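Local coordinates for protein peptide synthetase, module 7 (Actinoplanes teichomyceticus, PDB 4TX3) that probably serves as the condensation-like domain of the last teicoplanin synthetase module that recruits cytochrome P450 oxygenases to the carrier-bound peptide, at residues A21-R25 with V340-K344; R25-L29 with F74-A78; H40-A44 with A146-M151; D398-T404 with I416-Y422. All blocks are in the same frame, centred on the assembly; numbering follows the deposited sequence.

Contact 1. Residues A21-R25 with V340-K344; sequences ARQLR and VPFEK
A two-pronged salt bridge between Arg-22, on the first helix, and Glu-343, in the loop just ahead of helix 345-348, forms the centre of this contact. The arginine offers its side rather than its end. NE gives the shorter bond, 2.6 Å to Glu-343 OE2, with the acceptor lying almost in the guanidinium plane; seen from the carboxylate, though, this nitrogen sits well above the plane. The second prong is longer and more bent: NH2 of Arg-22 is 3.2 Å from OE1 of Glu-343, meeting that oxygen on its syn lone pair. With the two flat groups turned 53° apart, neither arrives square on the other, yet both carboxylate oxygens are held. A fold in the glutamate chain (chi2 77°) turns the carboxylate back over the helix, where Arg-22 bends round to meet it.

In the two-lobed architecture of condensation domains, helix 21-28 belongs to the N-terminal lobe and the 340-344 loop to the C-terminal one, so the charge pair bridges the lobes near their junction. Strand 306-313 backs it, with Pro-307 touching both partners, and Pro-303 O takes the remaining terminal nitrogen, NH1, of Arg-22.

Apolar contacts flank the bridge. CB of Ala-21 rests 3.6 Å from CB of Pro-341, against the side of the proline ring. One helical turn on, Arg-25 runs out nearly straight and crosses the glutamate at about a right angle; its CD packs 3.8 Å from CG of Glu-343, whereas its NE remains 6.1 Å from OE2 of Glu-343, too far for a bond, though the opposite charges may still attract weakly.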
loop_
_atom_site.group_PDB
_atom_site.type_symbol
_atom_site.label_atom_id
_atom_site.label_comp_id
_atom_site.label_asym_id
_atom_site.label_seq_id
_atom_site.Cartn_x
_atom_site.Cartn_y
_atom_site.Cartn_z
ATOM N N ALA B 21 17.609 -9.497 -19.038
ATOM C CA ALA B 21 17.702 -8.815 -20.323
ATOM C C ALA B 21 17.724 -7.299 -20.138
ATOM O O ALA B 21 18.472 -6.607 -20.816
ATOM C CB ALA B 21 16.546 -9.236 -21.242
ATOM N N ARG B 22 16.921 -6.790 -19.204
ATOM C CA ARG B 22 16.900 -5.356 -18.920
ATOM C C ARG B 22 18.255 -4.875 -18.390
ATOM O O ARG B 22 18.745 -3.827 -18.810
ATOM C CB ARG B 22 15.783 -5.016 -17.929
ATOM C CG ARG B 22 15.527 -3.509 -17.731
ATOM C CD ARG B 22 14.046 -3.200 -17.538
ATOM N NE ARG B 22 13.251 -4.071 -18.396
ATOM C CZ ARG B 22 12.442 -5.026 -17.947
ATOM N NH1 ARG B 22 12.275 -5.204 -16.640
ATOM N NH2 ARG B 22 11.789 -5.797 -18.808
ATOM N N GLN B 23 18.868 -5.646 -17.490
ATOM C CA GLN B 23 20.185 -5.296 -16.939
ATOM C C GLN B 23 21.297 -5.280 -18.006
ATOM O O GLN B 23 22.130 -4.361 -18.051
ATOM C CB GLN B 23 20.580 -6.274 -15.831
ATOM C CG GLN B 23 19.755 -6.198 -14.558
ATOM C CD GLN B 23 20.199 -7.240 -13.534
ATOM O OE1 GLN B 23 20.302 -8.425 -13.847
ATOM N NE2 GLN B 23 20.481 -6.794 -12.311
ATOM N N LEU B 24 21.316 -6.318 -18.842
ATOM C CA LEU B 24 22.305 -6.436 -19.904
ATOM C C LEU B 24 22.246 -5.246 -20.865
ATOM O O LEU B 24 23.283 -4.791 -21.351
ATOM C CB LEU B 24 22.107 -7.742 -20.674
ATOM C CG LEU B 24 23.104 -8.032 -21.803
ATOM C CD1 LEU B 24 24.507 -8.094 -21.262
ATOM C CD2 LEU B 24 22.738 -9.324 -22.538
ATOM N N ARG B 25 21.046 -4.733 -21.134
ATOM C CA ARG B 25 20.946 -3.560 -21.991
ATOM C C ARG B 25 21.478 -2.333 -21.267
ATOM O O ARG B 25 22.218 -1.539 -21.841
ATOM C CB ARG B 25 19.517 -3.306 -22.446
ATOM C CG ARG B 25 19.431 -2.100 -23.379
ATOM C CD ARG B 25 18.069 -1.963 -24.030
ATOM N NE ARG B 25 17.860 -0.585 -24.439
ATOM C CZ ARG B 25 18.159 -0.118 -25.645
ATOM N NH1 ARG B 25 18.664 -0.939 -26.574
ATOM N NH2 ARG B 25 17.940 1.169 -25.918
ATOM N N VAL B 340 8.208 -12.214 -22.511
ATOM C CA VAL B 340 9.382 -11.755 -23.240
ATOM C C VAL B 340 9.779 -10.397 -22.726
ATOM O O VAL B 340 8.951 -9.482 -22.700
ATOM C CB VAL B 340 9.177 -11.580 -24.757
ATOM C CG1 VAL B 340 10.510 -11.673 -25.450
ATOM C CG2 VAL B 340 8.256 -12.576 -25.307
ATOM N N PRO B 341 11.044 -10.247 -22.326
ATOM C CA PRO B 341 11.483 -8.893 -21.991
ATOM C C PRO B 341 11.457 -8.036 -23.238
ATOM O O PRO B 341 11.795 -8.509 -24.327
ATOM C CB PRO B 341 12.917 -9.087 -21.475
ATOM C CG PRO B 341 13.044 -10.540 -21.210
ATOM C CD PRO B 341 12.112 -11.238 -22.155
ATOM N N PHE B 342 11.031 -6.791 -23.075
ATOM C CA PHE B 342 11.091 -5.820 -24.153
ATOM C C PHE B 342 12.473 -5.730 -24.810
ATOM O O PHE B 342 12.579 -5.545 -26.019
ATOM C CB PHE B 342 10.695 -4.445 -23.631
ATOM C CG PHE B 342 11.066 -3.335 -24.553
ATOM C CD1 PHE B 342 10.281 -3.059 -25.668
ATOM C CD2 PHE B 342 12.213 -2.580 -24.329
ATOM C CE1 PHE B 342 10.621 -2.050 -26.537
ATOM C CE2 PHE B 342 12.547 -1.569 -25.188
ATOM C CZ PHE B 342 11.749 -1.299 -26.300
ATOM N N GLU B 343 13.520 -5.846 -23.999
ATOM C CA GLU B 343 14.890 -5.593 -24.435
ATOM C C GLU B 343 15.384 -6.692 -25.379
ATOM O O GLU B 343 16.420 -6.568 -26.032
ATOM C CB GLU B 343 15.813 -5.471 -23.220
ATOM C CG GLU B 343 15.534 -4.251 -22.328
ATOM C CD GLU B 343 14.301 -4.395 -21.414
ATOM O OE1 GLU B 343 13.744 -5.509 -21.307
ATOM O OE2 GLU B 343 13.885 -3.386 -20.793
ATOM N N LYS B 344 14.611 -7.764 -25.448
ATOM C CA LYS B 344 14.929 -8.912 -26.269
ATOM C C LYS B 344 14.364 -8.713 -27.675
ATOM O O LYS B 344 14.785 -9.362 -28.638
ATOM C CB LYS B 344 14.356 -10.170 -25.615
ATOM C CG LYS B 344 14.937 -11.446 -26.103
ATOM C CD LYS B 344 16.359 -11.624 -25.623
ATOM C CE LYS B 344 16.850 -13.040 -25.967
ATOM N NZ LYS B 344 16.001 -13.714 -27.008
#

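Contact 2. Residues R25-L29 with F74-A78; sequences RAWLL and FPGDA
The indole of Trp-27 fits into the bend of the 74-78 loop, and nearly every contact here runs through it. Its NE1 donates to the carbonyl O of Phe-74 at 2.9 Å. The oxygen is approached in the carbonyl plane, on a lone pair, but the bond is not straight: the N-H...O angle is 144° and the acceptor lies 24° out of the indole plane. Beside this bond CD1 of Trp-27 packs 3.5 Å from CB of Phe-74, while the phenyl ring leads off into the interior, the two aromatic side chains sliding past each other in opposite directions.

Round the six-membered ring the loop backbone continues the wrap. Gly-76 O comes to the ring edge, 3.4 Å from CZ2 of Trp-27, and the carbonyl carbon of Asp-77 stands 3.6 Å from CH2 of Trp-27, oblique to the ring. Gly-76 makes this curve with a positive phi and an extended psi, a backbone shape that suits glycine. Ala-78 closes the far end, its CB 4.1 Å from CD2 of Leu-28, a looser contact at the surface.

The direction of the indole comes from chi1 of -167°, which sends CG opposite the backbone N and outward from the helix. Asp-77 OD1 accepts from Gln-79 N, a bond within the loop; Val-81, further along, touches the indole. Seen in the fold, the tryptophan ties the last turn of helix 21-28 to the link between strands 72-73 and 84-85, with the backbone of Phe-74 bonded to Leu-117 and its ring packed on Ile-144, just beyond strand 134-142.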
loop_
_atom_site.group_PDB
_atom_site.type_symbol
_atom_site.label_atom_id
_atom_site.label_comp_id
_atom_site.label_asym_id
_atom_site.label_seq_id
_atom_site.Cartn_x
_atom_site.Cartn_y
_atom_site.Cartn_z
ATOM N N ARG B 25 21.046 -4.733 -21.134
ATOM C CA ARG B 25 20.946 -3.560 -21.991
ATOM C C ARG B 25 21.478 -2.333 -21.267
ATOM O O ARG B 25 22.218 -1.539 -21.841
ATOM C CB ARG B 25 19.517 -3.306 -22.446
ATOM C CG ARG B 25 19.431 -2.100 -23.379
ATOM C CD ARG B 25 18.069 -1.963 -24.030
ATOM N NE ARG B 25 17.860 -0.585 -24.439
ATOM C CZ ARG B 25 18.159 -0.118 -25.645
ATOM N NH1 ARG B 25 18.664 -0.939 -26.574
ATOM N NH2 ARG B 25 17.940 1.169 -25.918
ATOM N N ALA B 26 21.100 -2.185 -20.003
ATOM C CA ALA B 26 21.651 -1.123 -19.177
ATOM C C ALA B 26 23.178 -1.199 -19.164
ATOM O O ALA B 26 23.851 -0.193 -19.373
ATOM C CB ALA B 26 21.092 -1.200 -17.755
ATOM N N TRP B 27 23.716 -2.397 -18.952
ATOM C CA TRP B 27 25.157 -2.590 -18.853
ATOM C C TRP B 27 25.854 -2.216 -20.159
ATOM O O TRP B 27 26.831 -1.470 -20.158
ATOM C CB TRP B 27 25.463 -4.037 -18.476
ATOM C CG TRP B 27 26.883 -4.330 -18.042
ATOM C CD1 TRP B 27 27.366 -4.305 -16.775
ATOM C CD2 TRP B 27 27.971 -4.736 -18.876
ATOM N NE1 TRP B 27 28.692 -4.654 -16.760
ATOM C CE2 TRP B 27 29.090 -4.923 -18.039
ATOM C CE3 TRP B 27 28.111 -4.954 -20.252
ATOM C CZ2 TRP B 27 30.330 -5.320 -18.526
ATOM C CZ3 TRP B 27 29.343 -5.350 -20.740
ATOM C CH2 TRP B 27 30.439 -5.527 -19.880
ATOM N N LEU B 28 25.340 -2.730 -21.270
ATOM C CA LEU B 28 25.923 -2.448 -22.573
ATOM C C LEU B 28 25.902 -0.966 -22.942
ATOM O O LEU B 28 26.848 -0.460 -23.537
ATOM C CB LEU B 28 25.201 -3.253 -23.647
ATOM C CG LEU B 28 25.583 -4.719 -23.541
ATOM C CD1 LEU B 28 24.556 -5.575 -24.207
ATOM C CD2 LEU B 28 26.945 -4.925 -24.151
ATOM N N LEU B 29 24.836 -0.264 -22.588
ATOM C CA LEU B 29 24.708 1.136 -22.985
ATOM C C LEU B 29 25.272 2.060 -21.923
ATOM O O LEU B 29 24.912 3.234 -21.851
ATOM C CB LEU B 29 23.244 1.493 -23.261
ATOM C CG LEU B 29 22.554 0.661 -24.347
ATOM C CD1 LEU B 29 21.222 1.282 -24.728
ATOM C CD2 LEU B 29 23.448 0.457 -25.572
ATOM N N PHE B 74 28.910 -5.797 -11.493
ATOM C CA PHE B 74 28.680 -6.473 -12.769
ATOM C C PHE B 74 29.977 -6.592 -13.594
ATOM O O PHE B 74 30.132 -5.962 -14.653
ATOM C CB PHE B 74 27.585 -5.734 -13.557
ATOM C CG PHE B 74 26.270 -5.613 -12.808
ATOM C CD1 PHE B 74 26.097 -4.654 -11.820
ATOM C CD2 PHE B 74 25.212 -6.470 -13.089
ATOM C CE1 PHE B 74 24.905 -4.558 -11.118
ATOM C CE2 PHE B 74 24.008 -6.380 -12.393
ATOM C CZ PHE B 74 23.854 -5.418 -11.403
ATOM N N PRO B 75 30.921 -7.409 -13.109
ATOM C CA PRO B 75 32.204 -7.562 -13.799
ATOM C C PRO B 75 32.106 -8.396 -15.064
ATOM O O PRO B 75 31.151 -9.160 -15.232
ATOM C CB PRO B 75 33.070 -8.279 -12.758
ATOM C CG PRO B 75 32.084 -9.085 -11.955
ATOM C CD PRO B 75 30.842 -8.236 -11.889
ATOM N N GLY B 76 33.109 -8.265 -15.929
ATOM C CA GLY B 76 33.208 -9.066 -17.140
ATOM C C GLY B 76 33.246 -8.204 -18.391
ATOM O O GLY B 76 33.285 -6.972 -18.295
ATOM N N ASP B 77 33.254 -8.850 -19.559
ATOM C CA ASP B 77 33.045 -8.184 -20.852
ATOM C C ASP B 77 31.670 -8.580 -21.379
ATOM O O ASP B 77 30.997 -9.385 -20.751
ATOM C CB ASP B 77 34.145 -8.541 -21.865
ATOM C CG ASP B 77 34.201 -10.050 -22.208
ATOM O OD1 ASP B 77 33.167 -10.750 -22.208
ATOM O OD2 ASP B 77 35.310 -10.539 -22.506
ATOM N N ALA B 78 31.272 -8.059 -22.536
ATOM C CA ALA B 78 29.931 -8.313 -23.070
ATOM C C ALA B 78 29.529 -9.790 -23.086
ATOM O O ALA B 78 28.349 -10.119 -23.008
ATOM C CB ALA B 78 29.824 -7.757 -24.462
#

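Contact 3. Residues H40-A44 with A146-M151; sequences HLSVA and ADDDSM
Leu-41 and Met-151 make the dense part of this contact: the methionine CE lies 3.3 Å from CD1 of Leu-41 and 3.4 Å from its CB, touching both the CD1 branch and the root of the leucine side chain. Met-151 gets there by doubling back, bent at both chi2 and chi3 and with an unusual chi1 of -131°. Two residues along the strand, CG2 of Val-43 packs 3.7 Å from CG of Met-151. Val-141 of the adjoining strand 134-142 also touches Met-151; no hydrogen bond joins the two segments.

The 146-151 segment overlaps the HRxxxDD sequence that stands where condensation domains carry HHxxxDG; it leads from strand 134-142 into helix 148-166. Asp-147, its first aspartate, caps that helix: OD1 accepts from Ser-150 N at 2.9 Å and from Ser-150 OG, the donors coming from opposite faces of the carboxylate. The same oxygen pairs with Arg-290, consistent with the structural part this aspartate plays in the family. CD1 of Leu-41 covers the turn, 3.4 Å from Ala-146 O.

The solvent side is different. Asp-148 is exposed; its side chain crosses that of Leu-41 at about a right angle, with OD1 3.2 Å from CD2 of Leu-41. Its other oxygen, OD2, is engaged by Arg-143 in a salt bridge, and Arg-143 itself rests against Leu-41.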
loop_
_atom_site.group_PDB
_atom_site.type_symbol
_atom_site.label_atom_id
_atom_site.label_comp_id
_atom_site.label_asym_id
_atom_site.label_seq_id
_atom_site.Cartn_x
_atom_site.Cartn_y
_atom_site.Cartn_z
ATOM N N HIS B 40 19.965 7.337 -13.889
ATOM C CA HIS B 40 19.867 7.155 -12.455
ATOM C C HIS B 40 18.480 7.492 -11.932
ATOM O O HIS B 40 17.701 8.207 -12.556
ATOM C CB HIS B 40 20.897 8.033 -11.738
ATOM C CG HIS B 40 22.300 7.873 -12.242
ATOM N ND1 HIS B 40 23.257 8.851 -12.095
ATOM C CD2 HIS B 40 22.916 6.837 -12.866
ATOM C CE1 HIS B 40 24.397 8.434 -12.620
ATOM N NE2 HIS B 40 24.218 7.219 -13.095
ATOM N N LEU B 41 18.180 6.953 -10.770
ATOM C CA LEU B 41 17.077 7.446 -9.984
ATOM C C LEU B 41 17.697 8.107 -8.768
ATOM O O LEU B 41 18.519 7.494 -8.090
ATOM C CB LEU B 41 16.130 6.315 -9.599
ATOM C CG LEU B 41 15.407 5.736 -10.815
ATOM C CD1 LEU B 41 14.877 4.321 -10.588
ATOM C CD2 LEU B 41 14.293 6.671 -11.232
ATOM N N SER B 42 17.336 9.366 -8.529
ATOM C CA SER B 42 17.805 10.088 -7.360
ATOM C C SER B 42 16.653 10.592 -6.487
ATOM O O SER B 42 15.696 11.195 -6.960
ATOM C CB SER B 42 18.682 11.265 -7.773
ATOM O OG SER B 42 19.999 10.843 -8.072
ATOM N N VAL B 43 16.760 10.332 -5.198
ATOM C CA VAL B 43 15.821 10.873 -4.250
ATOM C C VAL B 43 16.627 11.552 -3.156
ATOM O O VAL B 43 17.683 11.059 -2.771
ATOM C CB VAL B 43 14.911 9.777 -3.679
ATOM C CG1 VAL B 43 14.083 10.307 -2.490
ATOM C CG2 VAL B 43 14.001 9.249 -4.777
ATOM N N ALA B 44 16.156 12.705 -2.697
ATOM C CA ALA B 44 16.736 13.365 -1.539
ATOM C C ALA B 44 15.669 13.640 -0.458
ATOM O O ALA B 44 14.594 14.135 -0.756
ATOM C CB ALA B 44 17.419 14.657 -1.969
ATOM N N ALA B 146 17.432 -0.686 -10.008
ATOM C CA ALA B 146 16.158 -0.214 -9.467
ATOM C C ALA B 146 15.237 0.395 -10.512
ATOM O O ALA B 146 15.671 1.161 -11.370
ATOM C CB ALA B 146 16.416 0.801 -8.355
ATOM N N ASP B 147 13.962 0.030 -10.428
ATOM C CA ASP B 147 12.887 0.792 -11.057
ATOM C C ASP B 147 12.362 1.821 -10.048
ATOM O O ASP B 147 12.855 1.904 -8.917
ATOM C CB ASP B 147 11.755 -0.131 -11.549
ATOM C CG ASP B 147 11.102 -0.956 -10.421
ATOM O OD1 ASP B 147 11.358 -0.707 -9.221
ATOM O OD2 ASP B 147 10.304 -1.861 -10.742
ATOM N N ASP B 148 11.347 2.584 -10.437
ATOM C CA ASP B 148 10.841 3.658 -9.577
ATOM C C ASP B 148 10.107 3.160 -8.328
ATOM O O ASP B 148 10.292 3.720 -7.253
ATOM C CB ASP B 148 9.933 4.595 -10.380
ATOM C CG ASP B 148 10.708 5.424 -11.392
ATOM O OD1 ASP B 148 11.101 6.563 -11.049
ATOM O OD2 ASP B 148 10.936 4.932 -12.526
ATOM N N ASP B 149 9.283 2.123 -8.459
ATOM C CA ASP B 149 8.693 1.472 -7.281
ATOM C C ASP B 149 9.763 1.102 -6.246
ATOM O O ASP B 149 9.544 1.234 -5.027
ATOM C CB ASP B 149 7.921 0.207 -7.674
ATOM C CG ASP B 149 6.628 0.506 -8.433
ATOM O OD1 ASP B 149 6.162 1.666 -8.410
ATOM O OD2 ASP B 149 6.075 -0.433 -9.049
ATOM N N SER B 150 10.923 0.652 -6.734
ATOM C CA SER B 150 11.994 0.165 -5.861
ATOM C C SER B 150 12.508 1.227 -4.891
ATOM O O SER B 150 12.990 0.904 -3.807
ATOM C CB SER B 150 13.166 -0.369 -6.687
ATOM O OG SER B 150 12.809 -1.573 -7.328
ATOM N N MET B 151 12.402 2.490 -5.278
ATOM C CA MET B 151 12.875 3.550 -4.409
ATOM C C MET B 151 11.986 3.707 -3.189
ATOM O O MET B 151 12.495 4.036 -2.122
ATOM C CB MET B 151 12.987 4.875 -5.156
ATOM C CG MET B 151 14.348 5.555 -4.926
ATOM S SD MET B 151 15.670 4.708 -5.830
ATOM C CE MET B 151 14.695 4.351 -7.269
#

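Contact 4. Residues D398-T404 with I416-Y422; sequences DLAFALT and IEGALHY
The Phe-401 ring carries Leu-420 squarely over one face: CD1 of Leu-420 sits 3.4 Å from the ring centroid and 6° off its normal, a CH-pi contact. Phe-401 and Leu-420 are a non-hydrogen-bonded pair of the antiparallel hairpin 399-407/413-423, and their side chains share the face of the sheet that helix 429-448 covers, where Leu-439 also touches the phenylalanine. The leucine reaches the ring because chi1 of 170° swings its CG opposite the backbone N and toward the neighbouring strand. On the other face of the sheet, the His-421 imidazole has Ala-400 O at its edge, with CD2 of His-421 4.0 Å from that oxygen; Thr-237 of strand 235-242 and Val-392 also touch the histidine.

The backbone ladder is regular. Ala-400 with His-421, Ala-402 with Ala-419, and Thr-404 with Glu-417 each exchange two hydrogen bonds, the one from Ala-402 N to Ala-419 O measuring 2.9 Å.

Further apolar pairs extend the helix-facing layer. CD2 of Leu-399 meets CB of Tyr-422 at 3.7 Å, and CB of Leu-403 meets CG2 of Ile-416 at 3.8 Å. At the exposed end Glu-417 forms a salt bridge with Arg-406 through OE1; at the other end Asp-398 pairs with Arg-227. Opposite Leu-403 stands Gly-418, bare of any side chain, and here the strands draw close: its CA is 3.2 Å from Ala-402 O.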
loop_
_atom_site.group_PDB
_atom_site.type_symbol
_atom_site.label_atom_id
_atom_site.label_comp_id
_atom_site.label_asym_id
_atom_site.label_seq_id
_atom_site.Cartn_x
_atom_site.Cartn_y
_atom_site.Cartn_z
ATOM N N ASP B 398 12.561 10.130 -26.978
ATOM C CA ASP B 398 12.410 11.468 -27.538
ATOM C C ASP B 398 11.394 12.273 -26.728
ATOM O O ASP B 398 11.669 13.403 -26.307
ATOM C CB ASP B 398 11.996 11.376 -29.000
ATOM C CG ASP B 398 13.063 10.714 -29.855
ATOM O OD1 ASP B 398 14.050 10.196 -29.279
ATOM O OD2 ASP B 398 12.916 10.706 -31.096
ATOM N N LEU B 399 10.227 11.676 -26.493
ATOM C CA LEU B 399 9.187 12.306 -25.687
ATOM C C LEU B 399 8.584 11.316 -24.691
ATOM O O LEU B 399 8.436 10.130 -24.982
ATOM C CB LEU B 399 8.083 12.886 -26.582
ATOM C CG LEU B 399 8.555 13.782 -27.731
ATOM C CD1 LEU B 399 7.476 13.952 -28.787
ATOM C CD2 LEU B 399 9.001 15.120 -27.193
ATOM N N ALA B 400 8.223 11.816 -23.515
ATOM C CA ALA B 400 7.636 10.984 -22.475
ATOM C C ALA B 400 6.617 11.784 -21.680
ATOM O O ALA B 400 6.956 12.743 -20.996
ATOM C CB ALA B 400 8.727 10.414 -21.546
ATOM N N PHE B 401 5.361 11.377 -21.781
ATOM C CA PHE B 401 4.279 12.023 -21.064
ATOM C C PHE B 401 4.043 11.303 -19.758
ATOM O O PHE B 401 3.911 10.067 -19.746
ATOM C CB PHE B 401 2.994 12.017 -21.891
ATOM C CG PHE B 401 3.038 12.900 -23.121
ATOM C CD1 PHE B 401 3.600 12.446 -24.300
ATOM C CD2 PHE B 401 2.468 14.158 -23.106
ATOM C CE1 PHE B 401 3.618 13.238 -25.426
ATOM C CE2 PHE B 401 2.487 14.951 -24.233
ATOM C CZ PHE B 401 3.055 14.488 -25.393
ATOM N N ALA B 402 3.995 12.074 -18.669
ATOM C CA ALA B 402 3.635 11.557 -17.349
ATOM C C ALA B 402 2.399 12.296 -16.812
ATOM O O ALA B 402 2.490 13.435 -16.339
ATOM C CB ALA B 402 4.802 11.686 -16.388
ATOM N N LEU B 403 1.249 11.639 -16.904
ATOM C CA LEU B 403 -0.026 12.215 -16.506
ATOM C C LEU B 403 -0.590 11.512 -15.290
ATOM O O LEU B 403 -0.556 10.274 -15.214
ATOM C CB LEU B 403 -1.051 12.133 -17.643
ATOM C CG LEU B 403 -0.693 12.613 -19.052
ATOM C CD1 LEU B 403 -1.960 12.667 -19.871
ATOM C CD2 LEU B 403 -0.007 13.959 -19.037
ATOM N N THR B 404 -1.128 12.304 -14.362
ATOM C CA THR B 404 -1.771 11.796 -13.152
ATOM C C THR B 404 -3.248 12.168 -13.094
ATOM O O THR B 404 -3.589 13.345 -13.142
ATOM C CB THR B 404 -1.097 12.343 -11.885
ATOM O OG1 THR B 404 0.271 11.937 -11.861
ATOM C CG2 THR B 404 -1.802 11.830 -10.623
ATOM N N ILE B 416 -6.807 16.115 -14.958
ATOM C CA ILE B 416 -5.543 15.419 -15.168
ATOM C C ILE B 416 -4.382 16.407 -15.146
ATOM O O ILE B 416 -4.407 17.436 -15.816
ATOM C CB ILE B 416 -5.519 14.633 -16.474
ATOM C CG1 ILE B 416 -6.693 13.650 -16.529
ATOM C CG2 ILE B 416 -4.193 13.903 -16.603
ATOM C CD1 ILE B 416 -6.797 12.857 -17.841
ATOM N N GLU B 417 -3.373 16.077 -14.353
ATOM C CA GLU B 417 -2.230 16.940 -14.090
ATOM C C GLU B 417 -0.960 16.204 -14.526
ATOM O O GLU B 417 -0.866 14.982 -14.388
ATOM C CB GLU B 417 -2.202 17.300 -12.598
ATOM C CG GLU B 417 -0.976 18.038 -12.075
ATOM C CD GLU B 417 -1.167 18.525 -10.617
ATOM O OE1 GLU B 417 -1.585 17.708 -9.753
ATOM O OE2 GLU B 417 -0.916 19.731 -10.339
ATOM N N GLY B 418 0.014 16.914 -15.077
ATOM C CA GLY B 418 1.196 16.209 -15.521
ATOM C C GLY B 418 2.274 17.009 -16.207
ATOM O O GLY B 418 2.281 18.243 -16.173
ATOM N N ALA B 419 3.195 16.288 -16.828
ATOM C CA ALA B 419 4.327 16.915 -17.463
ATOM C C ALA B 419 4.779 16.126 -18.672
ATOM O O ALA B 419 4.620 14.905 -18.721
ATOM C CB ALA B 419 5.466 17.060 -16.485
ATOM N N LEU B 420 5.331 16.849 -19.642
ATOM C CA LEU B 420 5.947 16.256 -20.813
ATOM C C LEU B 420 7.457 16.366 -20.673
ATOM O O LEU B 420 7.991 17.467 -20.622
ATOM C CB LEU B 420 5.471 16.948 -22.106
ATOM C CG LEU B 420 6.231 16.558 -23.377
ATOM C CD1 LEU B 420 6.124 15.048 -23.660
ATOM C CD2 LEU B 420 5.752 17.341 -24.566
ATOM N N HIS B 421 8.151 15.238 -20.591
ATOM C CA HIS B 421 9.603 15.276 -20.582
ATOM C C HIS B 421 10.106 15.100 -22.007
ATOM O O HIS B 421 9.553 14.305 -22.761
ATOM C CB HIS B 421 10.168 14.200 -19.661
ATOM C CG HIS B 421 9.711 14.325 -18.237
ATOM N ND1 HIS B 421 10.586 14.444 -17.181
ATOM C CD2 HIS B 421 8.470 14.335 -17.695
ATOM C CE1 HIS B 421 9.906 14.527 -16.052
ATOM N NE2 HIS B 421 8.620 14.464 -16.335
ATOM N N TYR B 422 11.138 15.840 -22.391
ATOM C CA TYR B 422 11.635 15.730 -23.758
ATOM C C TYR B 422 13.139 15.749 -23.815
ATOM O O TYR B 422 13.809 16.264 -22.922
ATOM C CB TYR B 422 11.090 16.862 -24.632
ATOM C CG TYR B 422 11.505 18.223 -24.135
ATOM C CD1 TYR B 422 10.779 18.868 -23.135
ATOM C CD2 TYR B 422 12.629 18.861 -24.645
ATOM C CE1 TYR B 422 11.153 20.112 -22.665
ATOM C CE2 TYR B 422 13.015 20.107 -24.173
ATOM C CZ TYR B 422 12.272 20.725 -23.186
ATOM O OH TYR B 422 12.643 21.965 -22.718
#

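Contacts 1 and 2 use successive turns of helix 21-28, share Arg-25 and have centres 12 Å apart; Gln-23 NE2 touches Phe-74 CE2 at 3.6 Å between them. Contact 3, centred about 19 Å from contact 1, takes up the next element of the chain, strand 40-49, and includes the end of the sequence that corresponds to the condensation motif. Contact 4 lies in the second sheet, about 24 Å from contact 1 and 30 Å from contact 2 between centres, on the opposite side of the chain's centre from both. Contacts 3 and 4 have centres 18 Å apart and nearest atoms about 9 Å apart. A sulfate, probably from crystallisation, lies about 4 Å from the Tyr-422 side chain.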